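Local coordinates for protein cytochrome c551 (Achromobacter xylosoxidans, PDB 2ZON) that probably carries single electrons between redox partners through a covalently attached, six-coordinate haem of the cytochrome c type, at residues Lys14-Ala19 / Val79-Asp84; Val22-Gly27 / Gly60-Arg65; Asn30-Lys33 / Ala39-Pro42. All coordinates share one frame; numbering follows the deposited sequence.

Contact 1. Residues Lys14-Ala19 / Val79-Asp84; sequences KLYRSA and VAYMMD. With HEM (protoporphyrin IX containing Fe), chain K.
Residues 14-19 of helix 10-24 and residues 79-84 of helix 72-85 cross at 88°, their local axes 9.7 Å apart at closest approach, with Tyr16 and Tyr81 facing each other where they cross. Both tyrosines leave their helices alike: CG lies opposite the backbone N in both, which carries each ring into the gap. Tyr81 lays the CE2 corner of its ring over one face of Tyr16, CE2 standing 3.7 Å from Tyr16 CG, while the planes are inclined at 52°, an oblique aromatic pair. Met82 takes another part of the same ring. Its CG packs 3.7 Å from Tyr16 CD1, and its sulfur sits at the ring edge in a Met-aromatic contact, 5.0 Å from the centroid. The thioether then carries on to the haem, SD lying 3.6 Å from the meso carbon CHB. On the more exposed flank a water joins the helices: it accepts from Arg17 NE at 2.8 Å, in the guanidinium plane, and hydrogen-bonds Tyr81 OH at 2.7 Å. Arg17 has a second anchor, a salt bridge from NH1 to Glu13 one turn earlier. This near-perpendicular packing of the N- and C-terminal helices, with aromatic rings at the crossing, is the hallmark of the cytochrome c fold.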
# COMPACT_ATOMS: atom_id res chain seq x y z
N LYS D 14 5.64 -1.27 36.07
CA LYS D 14 5.14 -0.11 35.31
C LYS D 14 6.29 0.62 34.62
O LYS D 14 6.19 0.97 33.45
CB LYS D 14 4.39 0.85 36.24
CG LYS D 14 3.83 2.08 35.55
CD LYS D 14 3.11 2.93 36.57
CE LYS D 14 2.45 4.14 35.93
NZ LYS D 14 3.42 5.23 35.71
N LEU D 15 7.36 0.87 35.37
CA LEU D 15 8.54 1.52 34.79
C LEU D 15 9.13 0.63 33.69
O LEU D 15 9.44 1.10 32.58
CB LEU D 15 9.59 1.79 35.86
CG LEU D 15 10.53 2.99 35.76
CD1 LEU D 15 11.95 2.63 36.24
CD2 LEU D 15 10.56 3.75 34.42
N TYR D 16 9.25 -0.66 34.00
CA TYR D 16 9.81 -1.61 33.05
C TYR D 16 9.00 -1.54 31.74
O TYR D 16 9.59 -1.40 30.66
CB TYR D 16 9.82 -3.05 33.60
CG TYR D 16 10.38 -3.99 32.54
CD1 TYR D 16 11.75 -4.24 32.44
CD2 TYR D 16 9.53 -4.58 31.60
CE1 TYR D 16 12.26 -5.08 31.42
CE2 TYR D 16 10.02 -5.40 30.60
CZ TYR D 16 11.38 -5.65 30.51
OH TYR D 16 11.83 -6.47 29.49
N ARG D 17 7.67 -1.61 31.85
CA ARG D 17 6.80 -1.63 30.67
C ARG D 17 6.83 -0.33 29.86
O ARG D 17 6.54 -0.32 28.67
CB ARG D 17 5.36 -1.93 31.08
CG ARG D 17 4.92 -3.34 30.86
CD ARG D 17 5.75 -4.32 31.65
NE ARG D 17 5.30 -5.71 31.49
CZ ARG D 17 4.07 -6.14 31.76
NH1 ARG D 17 3.14 -5.29 32.19
NH2 ARG D 17 3.75 -7.41 31.60
N SER D 18 7.17 0.78 30.52
CA SER D 18 7.16 2.07 29.86
C SER D 18 8.46 2.34 29.11
O SER D 18 8.46 3.05 28.10
CB SER D 18 6.96 3.17 30.89
OG SER D 18 8.18 3.41 31.57
N ALA D 19 9.56 1.79 29.61
CA ALA D 19 10.89 2.21 29.14
C ALA D 19 11.87 1.06 28.90
O ALA D 19 12.25 0.76 27.75
CB ALA D 19 11.48 3.20 30.14
N VAL D 79 14.41 -2.97 38.86
CA VAL D 79 15.47 -3.97 38.96
C VAL D 79 14.90 -5.22 39.65
O VAL D 79 15.10 -6.33 39.16
CB VAL D 79 16.77 -3.44 39.64
CG1 VAL D 79 17.74 -4.59 39.94
CG2 VAL D 79 17.46 -2.39 38.74
N ALA D 80 14.14 -5.03 40.73
CA ALA D 80 13.53 -6.14 41.46
C ALA D 80 12.59 -6.97 40.59
O ALA D 80 12.59 -8.19 40.66
CB ALA D 80 12.82 -5.62 42.72
N TYR D 81 11.79 -6.30 39.76
CA TYR D 81 10.88 -6.98 38.83
C TYR D 81 11.69 -7.83 37.84
O TYR D 81 11.31 -8.97 37.51
CB TYR D 81 10.03 -5.94 38.09
CG TYR D 81 9.27 -6.50 36.91
CD1 TYR D 81 8.12 -7.28 37.09
CD2 TYR D 81 9.68 -6.24 35.60
CE1 TYR D 81 7.40 -7.78 35.99
CE2 TYR D 81 8.99 -6.74 34.51
CZ TYR D 81 7.85 -7.50 34.71
OH TYR D 81 7.18 -7.98 33.60
N MET D 82 12.79 -7.26 37.36
CA MET D 82 13.62 -7.94 36.36
C MET D 82 14.28 -9.19 36.96
O MET D 82 14.21 -10.28 36.37
CB MET D 82 14.63 -6.97 35.76
CG MET D 82 13.93 -5.89 34.95
SD MET D 82 15.05 -4.65 34.30
CE MET D 82 15.84 -5.58 32.98
N MET D 83 14.86 -9.04 38.16
CA MET D 83 15.43 -10.16 38.92
C MET D 83 14.37 -11.26 39.16
O MET D 83 14.64 -12.44 38.92
CB MET D 83 16.00 -9.66 40.25
CG MET D 83 17.22 -8.73 40.13
SD MET D 83 17.80 -8.02 41.68
CE MET D 83 18.95 -9.28 42.24
N ASP D 84 13.18 -10.86 39.60
CA ASP D 84 12.07 -11.79 39.86
C ASP D 84 11.76 -12.67 38.63
O ASP D 84 11.56 -13.88 38.74
CB ASP D 84 10.82 -11.01 40.30
CG ASP D 84 9.61 -11.90 40.53
OD1 ASP D 84 9.44 -12.43 41.65
OD2 ASP D 84 8.80 -12.04 39.59
CHA HEM K . 22.07 -4.21 31.56
CHB HEM K . 18.14 -2.92 34.01
CHC HEM K . 17.07 0.19 30.52
CHD HEM K . 20.33 -1.92 27.70
C1A HEM K . 21.16 -4.13 32.61
C2A HEM K . 21.24 -4.72 33.87
C3A HEM K . 20.11 -4.34 34.56
C4A HEM K . 19.36 -3.52 33.73
CMA HEM K . 19.70 -4.72 35.99
CAA HEM K . 22.38 -5.62 34.36
CBA HEM K . 23.55 -4.78 34.83
CGA HEM K . 24.85 -5.40 34.31
O1A HEM K . 24.89 -5.76 33.12
O2A HEM K . 25.77 -5.50 35.14
C1B HEM K . 17.51 -1.87 33.34
C2B HEM K . 16.47 -1.09 33.81
C3B HEM K . 16.16 -0.17 32.82
C4B HEM K . 17.01 -0.46 31.75
CMB HEM K . 15.84 -1.23 35.22
CAB HEM K . 15.02 0.85 32.86
CBB HEM K . 15.05 1.79 34.08
C1C HEM K . 17.81 -0.09 29.37
C2C HEM K . 17.71 0.49 28.11
C3C HEM K . 18.65 -0.10 27.27
C4C HEM K . 19.30 -1.05 28.07
CMC HEM K . 16.69 1.58 27.74
CAC HEM K . 18.77 0.21 25.78
CBC HEM K . 19.11 1.65 25.36
C1D HEM K . 21.18 -2.68 28.50
C2D HEM K . 22.37 -3.31 28.13
C3D HEM K . 22.88 -3.97 29.22
C4D HEM K . 21.98 -3.74 30.26
CMD HEM K . 22.99 -3.25 26.72
CAD HEM K . 24.20 -4.77 29.30
CBD HEM K . 25.37 -3.80 29.54
CGD HEM K . 26.73 -4.34 29.04
O1D HEM K . 27.11 -5.45 29.49
O2D HEM K . 27.37 -3.63 28.22
NA HEM K . 20.02 -3.42 32.56
NB HEM K . 17.82 -1.47 32.09
NC HEM K . 18.78 -1.02 29.32
ND HEM K . 20.98 -2.96 29.80
FE HEM K . 19.40 -2.26 30.96
O HOH W 1 7.04 -7.78 30.87

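Contact 2. Residues Val22-Gly27 / Gly60-Arg65; sequences VCHASG and GAMPPR. With HEM (protoporphyrin IX containing Fe), chain K.
Met62 holds its first two torsions extended (chi1 179°, chi2 169°) and bends at the third, so that SD reaches the iron with CE turned aside over the pyrrole nitrogen NA; His24, with CG opposite its carbonyl carbon (chi1 -75°), brings NE2 to the metal from the other face of the porphyrin. The haem lies between the two side chains: NE2 of His24 binds iron at 2.1 Å and SD of Met62 at 2.4 Å, while His24 NE2 and Met62 SD are themselves 4.4 Å apart. What joins the segments is therefore coordination through one metal rather than direct packing. His24 is also held from behind, since ND1 is hydrogen-bonded to the carbonyl oxygen of Pro32, a link that limits ring rotation and would be expected to enrich the imidazole's electron density. Beside it Cys23 SG forms a thioether with HEM CAC at 1.9 Å, tying the macrocycle to the helix that supplies the histidine. On the methionine side, Pro63 CD rests 3.5 Å from CBC of that same haem substituent. The Cys-His pair ends a CXXCH haem-binding motif, and with methionine as sixth ligand this is the signature of a class I c-type cytochrome.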
# COMPACT_ATOMS: atom_id res chain seq x y z
N VAL D 22 12.13 -1.64 26.02
CA VAL D 22 12.57 -1.41 24.64
C VAL D 22 13.84 -2.19 24.30
O VAL D 22 13.97 -2.67 23.17
CB VAL D 22 12.67 0.09 24.25
CG1 VAL D 22 13.75 0.80 25.03
CG2 VAL D 22 12.92 0.21 22.75
N CYS D 23 14.73 -2.35 25.27
CA CYS D 23 15.96 -3.12 25.08
C CYS D 23 15.93 -4.53 25.68
O CYS D 23 16.57 -5.47 25.17
CB CYS D 23 17.14 -2.37 25.67
SG CYS D 23 17.44 -0.75 24.92
N HIS D 24 15.20 -4.68 26.78
CA HIS D 24 15.29 -5.92 27.54
C HIS D 24 14.27 -6.99 27.15
O HIS D 24 14.39 -8.14 27.59
CB HIS D 24 15.28 -5.62 29.06
CG HIS D 24 16.56 -5.05 29.58
ND1 HIS D 24 17.64 -5.84 29.92
CD2 HIS D 24 16.94 -3.78 29.83
CE1 HIS D 24 18.62 -5.08 30.36
NE2 HIS D 24 18.22 -3.82 30.33
N ALA D 25 13.29 -6.63 26.32
CA ALA D 25 12.30 -7.61 25.81
C ALA D 25 12.97 -8.63 24.90
O ALA D 25 12.98 -9.83 25.18
CB ALA D 25 11.17 -6.92 25.06
N SER D 26 13.51 -8.14 23.80
CA SER D 26 14.49 -8.88 23.04
C SER D 26 15.80 -8.50 23.75
O SER D 26 15.77 -8.12 24.92
CB SER D 26 14.46 -8.45 21.57
OG SER D 26 14.63 -7.05 21.41
N GLY D 27 16.94 -8.61 23.10
CA GLY D 27 18.16 -8.14 23.75
C GLY D 27 18.87 -7.11 22.89
O GLY D 27 19.93 -7.41 22.32
N GLY D 60 27.70 0.51 28.90
CA GLY D 60 27.64 0.26 27.45
C GLY D 60 26.50 0.99 26.77
O GLY D 60 26.36 2.21 26.91
N ALA D 61 25.66 0.24 26.05
CA ALA D 61 24.52 0.80 25.32
C ALA D 61 23.33 1.14 26.23
O ALA D 61 22.34 1.68 25.75
CB ALA D 61 24.08 -0.14 24.22
N MET D 62 23.43 0.83 27.53
CA MET D 62 22.38 1.23 28.49
C MET D 62 22.70 2.60 29.03
O MET D 62 23.69 2.76 29.74
CB MET D 62 22.24 0.25 29.66
CG MET D 62 21.13 0.73 30.64
SD MET D 62 20.65 -0.46 31.90
CE MET D 62 22.25 -0.80 32.66
N PRO D 63 21.85 3.60 28.72
CA PRO D 63 22.12 4.96 29.17
C PRO D 63 21.89 5.11 30.67
O PRO D 63 21.18 4.31 31.27
CB PRO D 63 21.12 5.81 28.37
CG PRO D 63 19.99 4.88 28.10
CD PRO D 63 20.60 3.51 27.94
N PRO D 64 22.48 6.15 31.28
CA PRO D 64 22.24 6.33 32.73
C PRO D 64 20.74 6.29 33.10
O PRO D 64 19.89 6.81 32.36
CB PRO D 64 22.84 7.72 33.00
CG PRO D 64 23.93 7.85 31.97
CD PRO D 64 23.37 7.19 30.72
N ARG D 65 20.44 5.65 34.23
CA ARG D 65 19.07 5.48 34.75
C ARG D 65 18.18 4.72 33.76
O ARG D 65 16.96 4.89 33.76
CB ARG D 65 18.42 6.83 35.11
CG ARG D 65 19.27 7.80 35.91
CD ARG D 65 18.42 8.99 36.36
NE ARG D 65 17.67 8.70 37.58
CZ ARG D 65 18.20 8.73 38.80
NH1 ARG D 65 19.48 9.02 38.96
NH2 ARG D 65 17.44 8.46 39.86
CHA HEM K . 22.07 -4.21 31.56
CHB HEM K . 18.14 -2.92 34.01
CHC HEM K . 17.07 0.19 30.52
CHD HEM K . 20.33 -1.92 27.70
C1A HEM K . 21.16 -4.13 32.61
C2A HEM K . 21.24 -4.72 33.87
C3A HEM K . 20.11 -4.34 34.56
C4A HEM K . 19.36 -3.52 33.73
CMA HEM K . 19.70 -4.72 35.99
CAA HEM K . 22.38 -5.62 34.36
CBA HEM K . 23.55 -4.78 34.83
CGA HEM K . 24.85 -5.40 34.31
O1A HEM K . 24.89 -5.76 33.12
O2A HEM K . 25.77 -5.50 35.14
C1B HEM K . 17.51 -1.87 33.34
C2B HEM K . 16.47 -1.09 33.81
C3B HEM K . 16.16 -0.17 32.82
C4B HEM K . 17.01 -0.46 31.75
CMB HEM K . 15.84 -1.23 35.22
CAB HEM K . 15.02 0.85 32.86
CBB HEM K . 15.05 1.79 34.08
C1C HEM K . 17.81 -0.09 29.37
C2C HEM K . 17.71 0.49 28.11
C3C HEM K . 18.65 -0.10 27.27
C4C HEM K . 19.30 -1.05 28.07
CMC HEM K . 16.69 1.58 27.74
CAC HEM K . 18.77 0.21 25.78
CBC HEM K . 19.11 1.65 25.36
C1D HEM K . 21.18 -2.68 28.50
C2D HEM K . 22.37 -3.31 28.13
C3D HEM K . 22.88 -3.97 29.22
C4D HEM K . 21.98 -3.74 30.26
CMD HEM K . 22.99 -3.25 26.72
CAD HEM K . 24.20 -4.77 29.30
CBD HEM K . 25.37 -3.80 29.54
CGD HEM K . 26.73 -4.34 29.04
O1D HEM K . 27.11 -5.45 29.49
O2D HEM K . 27.37 -3.63 28.22
NA HEM K . 20.02 -3.42 32.56
NB HEM K . 17.82 -1.47 32.09
NC HEM K . 18.78 -1.02 29.32
ND HEM K . 20.98 -2.96 29.80
FE HEM K . 19.40 -2.26 30.96

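Contact 3. Residues Asn30-Lys33 / Ala39-Pro42; sequences NAPK and AWAP. With HEM (protoporphyrin IX containing Fe), chain K.
Pro32 presses its ring against the indole of Trp40, CB standing 3.5 Å above the indole plane and offset toward the rim. The two side chains cross at about a right angle. Trp40 CE2 is 3.8 Å from Pro32 CB, while Pro32 CG reaches on toward CZ2 and the six-membered ring. Trp40 attains this position with CG on the far side from its carbonyl carbon (chi1 -81°) and the indole turned nearly square to the chain (chi2 88°). One end of the indole then meets the 30-33 loop and the other points to the haem.

At the loop end, NE1 donates to Lys33 O at 2.7 Å. The acceptor lies near the indole plane, but the bond is bent, with an N-H...O angle of 137°, and the donor stands well above the carbonyl plane of Lys33, off the lone-pair direction. This bond satisfies the buried indole N-H and helps to set the rotation of the ring. At the other end, CH2 packs 3.8 Å from the haem methyl CMA, which sits near the indole plane.

The loop follows the CXXCH helix and covers the histidine side of the haem, as in class I c-type cytochromes. Ala31 CB lies 3.6 Å from pyrrole carbon C1D, and Pro32 CD packs 3.8 Å from C4D on the same pyrrole, so the proline ring is wedged between indole and haem. Further along helix 37-46, Phe43 meets Trp40 edge-to-face. Lys33 joins the contact through its backbone, its CB turned away from Trp40 and its side chain exposed.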
# COMPACT_ATOMS: atom_id res chain seq x y z
N ASN D 30 22.69 -6.62 23.02
CA ASN D 30 23.10 -7.69 23.94
C ASN D 30 22.61 -7.46 25.38
O ASN D 30 23.24 -7.92 26.33
CB ASN D 30 24.62 -7.90 23.93
CG ASN D 30 25.14 -8.54 22.65
OD1 ASN D 30 26.05 -9.38 22.70
ND2 ASN D 30 24.57 -8.17 21.50
N ALA D 31 21.51 -6.72 25.53
CA ALA D 31 20.92 -6.54 26.85
C ALA D 31 20.40 -7.90 27.34
O ALA D 31 19.81 -8.65 26.55
CB ALA D 31 19.79 -5.50 26.80
N PRO D 32 20.64 -8.23 28.62
CA PRO D 32 20.12 -9.51 29.12
C PRO D 32 18.60 -9.49 29.07
O PRO D 32 17.97 -8.60 29.65
CB PRO D 32 20.62 -9.58 30.56
CG PRO D 32 21.01 -8.17 30.93
CD PRO D 32 21.40 -7.49 29.65
N LYS D 33 18.02 -10.44 28.34
CA LYS D 33 16.58 -10.46 28.10
C LYS D 33 15.80 -10.78 29.37
O LYS D 33 16.25 -11.58 30.20
CB LYS D 33 16.22 -11.46 27.00
CG LYS D 33 16.89 -11.16 25.67
CD LYS D 33 16.78 -12.35 24.72
CE LYS D 33 15.37 -12.52 24.15
NZ LYS D 33 14.39 -13.15 25.10
N ALA D 39 21.17 -16.28 31.51
CA ALA D 39 21.80 -14.98 31.33
C ALA D 39 21.82 -14.17 32.64
O ALA D 39 22.78 -13.45 32.92
CB ALA D 39 21.09 -14.19 30.24
N TRP D 40 20.75 -14.31 33.43
CA TRP D 40 20.59 -13.51 34.65
C TRP D 40 21.25 -14.07 35.90
O TRP D 40 21.43 -13.36 36.89
CB TRP D 40 19.10 -13.25 34.91
CG TRP D 40 18.60 -12.11 34.09
CD1 TRP D 40 18.08 -12.18 32.82
CD2 TRP D 40 18.60 -10.73 34.45
NE1 TRP D 40 17.75 -10.92 32.39
CE2 TRP D 40 18.06 -10.01 33.37
CE3 TRP D 40 19.00 -10.02 35.60
CZ2 TRP D 40 17.90 -8.62 33.39
CZ3 TRP D 40 18.85 -8.64 35.62
CH2 TRP D 40 18.30 -7.96 34.52
N ALA D 41 21.62 -15.35 35.85
CA ALA D 41 22.24 -16.01 37.01
C ALA D 41 23.44 -15.23 37.60
O ALA D 41 23.48 -15.01 38.82
CB ALA D 41 22.59 -17.46 36.68
N PRO D 42 24.41 -14.81 36.75
CA PRO D 42 25.53 -14.04 37.33
C PRO D 42 25.11 -12.69 37.93
O PRO D 42 25.72 -12.24 38.91
CB PRO D 42 26.50 -13.85 36.15
CG PRO D 42 25.71 -14.11 34.94
CD PRO D 42 24.57 -15.01 35.30
CHA HEM K . 22.07 -4.21 31.56
CHB HEM K . 18.14 -2.92 34.01
CHC HEM K . 17.07 0.19 30.52
CHD HEM K . 20.33 -1.92 27.70
C1A HEM K . 21.16 -4.13 32.61
C2A HEM K . 21.24 -4.72 33.87
C3A HEM K . 20.11 -4.34 34.56
C4A HEM K . 19.36 -3.52 33.73
CMA HEM K . 19.70 -4.72 35.99
CAA HEM K . 22.38 -5.62 34.36
CBA HEM K . 23.55 -4.78 34.83
CGA HEM K . 24.85 -5.40 34.31
O1A HEM K . 24.89 -5.76 33.12
O2A HEM K . 25.77 -5.50 35.14
C1B HEM K . 17.51 -1.87 33.34
C2B HEM K . 16.47 -1.09 33.81
C3B HEM K . 16.16 -0.17 32.82
C4B HEM K . 17.01 -0.46 31.75
CMB HEM K . 15.84 -1.23 35.22
CAB HEM K . 15.02 0.85 32.86
CBB HEM K . 15.05 1.79 34.08
C1C HEM K . 17.81 -0.09 29.37
C2C HEM K . 17.71 0.49 28.11
C3C HEM K . 18.65 -0.10 27.27
C4C HEM K . 19.30 -1.05 28.07
CMC HEM K . 16.69 1.58 27.74
CAC HEM K . 18.77 0.21 25.78
CBC HEM K . 19.11 1.65 25.36
C1D HEM K . 21.18 -2.68 28.50
C2D HEM K . 22.37 -3.31 28.13
C3D HEM K . 22.88 -3.97 29.22
C4D HEM K . 21.98 -3.74 30.26
CMD HEM K . 22.99 -3.25 26.72
CAD HEM K . 24.20 -4.77 29.30
CBD HEM K . 25.37 -3.80 29.54
CGD HEM K . 26.73 -4.34 29.04
O1D HEM K . 27.11 -5.45 29.49
O2D HEM K . 27.37 -3.63 28.22
NA HEM K . 20.02 -3.42 32.56
NB HEM K . 17.82 -1.47 32.09
NC HEM K . 18.78 -1.02 29.32
ND HEM K . 20.98 -2.96 29.80
FE HEM K . 19.40 -2.26 30.96

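The haem touches all three contacts, yet each supplies a different chemistry. Contact 1 is partly buried: helix-on-helix packing with a water bridge on its outer flank. Contacts 2 and 3 are buried, the former resting on iron coordination and a thioether with little direct surface between its segments, the latter on a proline-indole fit and one direct hydrogen bond. Contacts 1 and 2 share helix 10-24, where Tyr16 OH packs on the backbone at His24 and Ala25. Met82 CE bridges further, reaching both His24 and Trp40. Pro32 joins contact 3 to contact 2 as second-shell support for the axial histidine, on the same porphyrin face.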